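Local coordinates for spindle assembly abnormal protein 6 (Caenorhabditis elegans, PDB 3PYI), which forms the central scaffold of the centriole, its globular N-terminal domain linking coiled-coil homodimers into the ninefold ring of the cartwheel, at residues A[71-74]-A[75-79]; A[93-96]-A[97-101]. The protein carries 1 engineered substitution. One frame throughout, in Å; residues are numbered along the deposited sequence. Where two conformers were deposited one is given.

In the fold
Both contacts are short continuous stretches in the N-terminal head domain of SAS-6, contact 1 running from the end of strand 66-71 into helix 73-83 and contact 2 taking in most of helix 92-100, the next helix along the chain. Their centres are about 17 Å apart and their nearest atoms about 6 Å, without touching. Each is partly buried, but the chemistry differs. Residues 71-79 combine a polar cap and exposed amides with L71 turned into the fold, whereas residues 93-101 put I96, L100 and L101 into the interior while K94, Q98 and H99 face outward, and no side-chain hydrogen bond joins the two halves. Contact 2 alone also meets the second subunit.

Contact 1: residues A[71-74]-A[75-79]; sequences LNNE and KYQIL
N72 is the N-cap of helix 73-83: its side-chain carbonyl reaches forward to the first turn and takes the backbone N-H of K75, N72 OD1 lying 2.8 Å from K75 N. The bond is almost straight at the hydrogen (175°), and the donor lies close to the line of the amide C=O. A chi1 of 66° sets CG of N72 between its own N and carbonyl carbon, which brings OD1 round to the helix start. The main chain takes over at once, with N72 O accepting Y76 N at 2.9 Å and N73 O accepting Q77 N at 3.0 Å; the bond from I78 N to E74 O is weak. This is where strand 66-71, hydrogen-bonded through L71 to L53, turns into the helix of the SAS-6 head domain. L71, buried, lies against the same turn: its CD2 meets K75 CB at 3.9 Å, the two side chains crossing at about a right angle, and its CD1 reaches L79 CD2 at 4.3 Å further along the helix. The extended K75 chain runs past L71 to a salt bridge with E69 and a hydrogen bond to T70 O. On another side of the helix N73 and Q77 meet through their amides, whose planes stand 58° apart. NE2 of Q77 gives a weak bond to N73 OD1 at 3.5 Å and a firmer one to a water at 2.6 Å, which in turn donates weakly to OD1. Y76 leads away into the fold, its ring meeting F92 and its OH bonded to V87 O.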
# COMPACT_ATOMS: atom_id res chain seq x y z
N LEU A 71 6.67 -16.19 13.55
CA LEU A 71 6.91 -14.82 13.99
C LEU A 71 6.76 -14.68 15.50
O LEU A 71 5.73 -15.04 16.06
CB LEU A 71 5.87 -13.91 13.37
CG LEU A 71 5.81 -13.73 11.86
CD1 LEU A 71 4.64 -12.83 11.55
CD2 LEU A 71 7.10 -13.13 11.35
N ASN A 72 7.78 -14.13 16.16
CA ASN A 72 7.59 -13.70 17.55
C ASN A 72 7.36 -12.19 17.58
O ASN A 72 7.34 -11.52 16.54
CB ASN A 72 8.78 -14.12 18.42
CG ASN A 72 10.06 -13.42 18.03
OD1 ASN A 72 10.06 -12.51 17.20
ND2 ASN A 72 11.16 -13.83 18.65
N ASN A 73 7.19 -11.64 18.78
CA ASN A 73 6.88 -10.22 18.89
C ASN A 73 7.89 -9.33 18.19
O ASN A 73 7.52 -8.37 17.51
CB ASN A 73 6.70 -9.80 20.35
CG ASN A 73 6.20 -8.37 20.48
OD1 ASN A 73 5.05 -8.06 20.17
ND2 ASN A 73 7.08 -7.48 20.93
N GLU A 74 9.17 -9.66 18.33
CA GLU A 74 10.24 -8.88 17.71
C GLU A 74 10.22 -8.96 16.18
O GLU A 74 10.34 -7.94 15.50
CB GLU A 74 11.61 -9.32 18.23
CG GLU A 74 11.82 -9.09 19.72
CD GLU A 74 11.02 -10.04 20.59
OE1 GLU A 74 10.59 -11.11 20.07
OE2 GLU A 74 10.84 -9.73 21.79
N LYS A 75 10.11 -10.17 15.65
CA LYS A 75 10.00 -10.34 14.21
C LYS A 75 8.81 -9.53 13.71
O LYS A 75 8.88 -8.86 12.69
CB LYS A 75 9.81 -11.82 13.85
CG LYS A 75 11.05 -12.52 13.31
CD LYS A 75 10.69 -13.96 12.95
CE LYS A 75 11.89 -14.74 12.42
NZ LYS A 75 11.53 -16.18 12.26
N TYR A 76 7.71 -9.59 14.45
CA TYR A 76 6.52 -8.88 14.04
C TYR A 76 6.75 -7.37 13.96
O TYR A 76 6.29 -6.72 13.03
CB TYR A 76 5.33 -9.17 14.93
CG TYR A 76 4.12 -8.39 14.50
CD1 TYR A 76 3.36 -8.78 13.39
CD2 TYR A 76 3.76 -7.23 15.16
CE1 TYR A 76 2.25 -8.05 13.00
CE2 TYR A 76 2.66 -6.50 14.77
CZ TYR A 76 1.91 -6.90 13.69
OH TYR A 76 0.82 -6.13 13.31
N GLN A 77 7.45 -6.82 14.95
CA GLN A 77 7.73 -5.39 14.96
C GLN A 77 8.44 -4.95 13.68
O GLN A 77 8.20 -3.86 13.18
CB GLN A 77 8.58 -5.00 16.17
CG GLN A 77 7.88 -5.20 17.50
CD GLN A 77 6.49 -4.59 17.53
OE1 GLN A 77 6.23 -3.59 16.85
NE2 GLN A 77 5.59 -5.19 18.31
N ILE A 78 9.34 -5.79 13.18
CA ILE A 78 10.01 -5.53 11.92
C ILE A 78 9.00 -5.51 10.76
O ILE A 78 9.03 -4.62 9.92
CB ILE A 78 11.12 -6.57 11.67
CG1 ILE A 78 12.21 -6.42 12.73
CG2 ILE A 78 11.70 -6.42 10.27
CD1 ILE A 78 13.39 -7.36 12.55
N LEU A 79 8.11 -6.49 10.75
CA LEU A 79 7.05 -6.58 9.74
C LEU A 79 6.14 -5.35 9.79
O LEU A 79 5.79 -4.78 8.76
CB LEU A 79 6.22 -7.84 9.96
CG LEU A 79 5.16 -8.14 8.90
CD1 LEU A 79 5.84 -8.62 7.63
CD2 LEU A 79 4.18 -9.17 9.42
O HOH W 1 3.07 -5.48 18.88

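Contact 2: residues A[93-96]-A[97-101]; sequences PKVI and IQHLL
I97 lies back along the preceding turn of helix 92-100, its CB, CG1 and CD1 wrapped around the carbonyl oxygen of P93; CG1 comes to 3.2 Å from P93 O and CD1 to 3.3 Å. The same oxygen accepts I97 N at 3.0 Å, so the carbonyl is a bump seated in the hollow between the residue's backbone and its side chain. With CG1 of I97 anti to its own carbonyl carbon (chi1 -75°), the branch is turned back toward P93. Q98 repeats the pattern in a more exposed place, its CB and CG lying over K94 O, and H99 brings CB and a ring edge to V95 O. In one of the two deposited conformers of V95, CG1 also touches H99 CD2 at 3.9 Å. Toward the end the helix widens into a pi-type turn, and I96 O is shared: L101 N approaches it at 2.7 Å nearly in line with the C=O, while L100 N, at 2.9 Å, stands above the carbonyl plane. I96 and L101 run side by side in the same direction as a paired apolar knob on the sheet of the head domain, against strand 29-44, with L101 also meeting F10 and L150. Their closest approach is uncertain, because I96 was deposited in two conformers and its CD1 sits unusually near L101 CD1. L100 also packs on L150. I156 of the second subunit packs on V95, I96 and L100, and P155 of that subunit on H99, consistent with the head-to-head linkage of SAS-6 dimers.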
# COMPACT_ATOMS: atom_id res chain seq x y z
N PRO A 93 -3.19 -11.56 14.09
CA PRO A 93 -3.84 -12.75 13.55
C PRO A 93 -5.37 -12.68 13.60
O PRO A 93 -6.04 -13.13 12.68
CB PRO A 93 -3.33 -13.88 14.45
CG PRO A 93 -2.96 -13.21 15.72
CD PRO A 93 -2.45 -11.85 15.33
N LYS A 94 -5.91 -12.12 14.67
CA LYS A 94 -7.35 -12.03 14.81
C LYS A 94 -7.98 -11.13 13.74
O LYS A 94 -9.03 -11.44 13.21
CB LYS A 94 -7.70 -11.50 16.20
CG LYS A 94 -6.90 -12.17 17.32
CD LYS A 94 -7.36 -11.76 18.71
CE LYS A 94 -6.58 -12.50 19.80
NZ LYS A 94 -7.09 -12.21 21.18
N VAL A 95 -7.33 -10.01 13.45
CA VAL A 95 -7.85 -9.06 12.48
C VAL A 95 -7.79 -9.65 11.07
O VAL A 95 -8.76 -9.58 10.32
CB VAL A 95 -7.10 -7.71 12.53
CG1 VAL A 95 -7.73 -6.74 11.55
CG2 VAL A 95 -7.13 -7.13 13.95
N ILE A 96 -6.65 -10.24 10.70
CA ILE A 96 -6.50 -10.84 9.37
C ILE A 96 -7.53 -11.95 9.16
O ILE A 96 -8.15 -12.07 8.10
CB ILE A 96 -5.08 -11.44 9.12
CG1 ILE A 96 -4.87 -12.72 9.91
CG2 ILE A 96 -3.97 -10.44 9.41
CD1 ILE A 96 -4.99 -13.94 9.07
N ILE A 97 -7.70 -12.77 10.19
CA ILE A 97 -8.64 -13.87 10.13
C ILE A 97 -10.08 -13.36 10.05
O ILE A 97 -10.87 -13.84 9.23
CB ILE A 97 -8.49 -14.81 11.32
CG1 ILE A 97 -7.23 -15.67 11.16
CG2 ILE A 97 -9.71 -15.71 11.44
CD1 ILE A 97 -6.74 -16.32 12.43
N GLN A 98 -10.42 -12.38 10.88
CA GLN A 98 -11.79 -11.88 10.97
C GLN A 98 -12.17 -10.86 9.90
O GLN A 98 -13.35 -10.70 9.59
CB GLN A 98 -12.06 -11.28 12.36
CG GLN A 98 -12.41 -12.33 13.40
CD GLN A 98 -12.62 -11.75 14.80
OE1 GLN A 98 -12.18 -10.63 15.09
NE2 GLN A 98 -13.28 -12.51 15.66
N HIS A 99 -11.19 -10.15 9.35
CA HIS A 99 -11.49 -9.06 8.42
C HIS A 99 -10.86 -9.18 7.04
O HIS A 99 -11.25 -8.46 6.13
CB HIS A 99 -11.09 -7.71 9.04
CG HIS A 99 -11.89 -7.34 10.25
ND1 HIS A 99 -13.16 -6.83 10.17
CD2 HIS A 99 -11.59 -7.42 11.57
CE1 HIS A 99 -13.62 -6.61 11.39
NE2 HIS A 99 -12.68 -6.96 12.25
N LEU A 100 -9.90 -10.08 6.88
CA LEU A 100 -9.21 -10.17 5.61
C LEU A 100 -9.34 -11.54 4.96
O LEU A 100 -9.44 -11.64 3.74
CB LEU A 100 -7.74 -9.76 5.76
CG LEU A 100 -7.49 -8.29 6.12
CD1 LEU A 100 -6.02 -8.03 6.27
CD2 LEU A 100 -8.07 -7.35 5.05
N LEU A 101 -9.39 -12.60 5.77
CA LEU A 101 -9.51 -13.95 5.22
C LEU A 101 -10.93 -14.50 5.33
O LEU A 101 -11.20 -15.61 4.90
CB LEU A 101 -8.52 -14.89 5.89
CG LEU A 101 -7.04 -14.53 5.78
CD1 LEU A 101 -6.20 -15.55 6.53
CD2 LEU A 101 -6.60 -14.44 4.33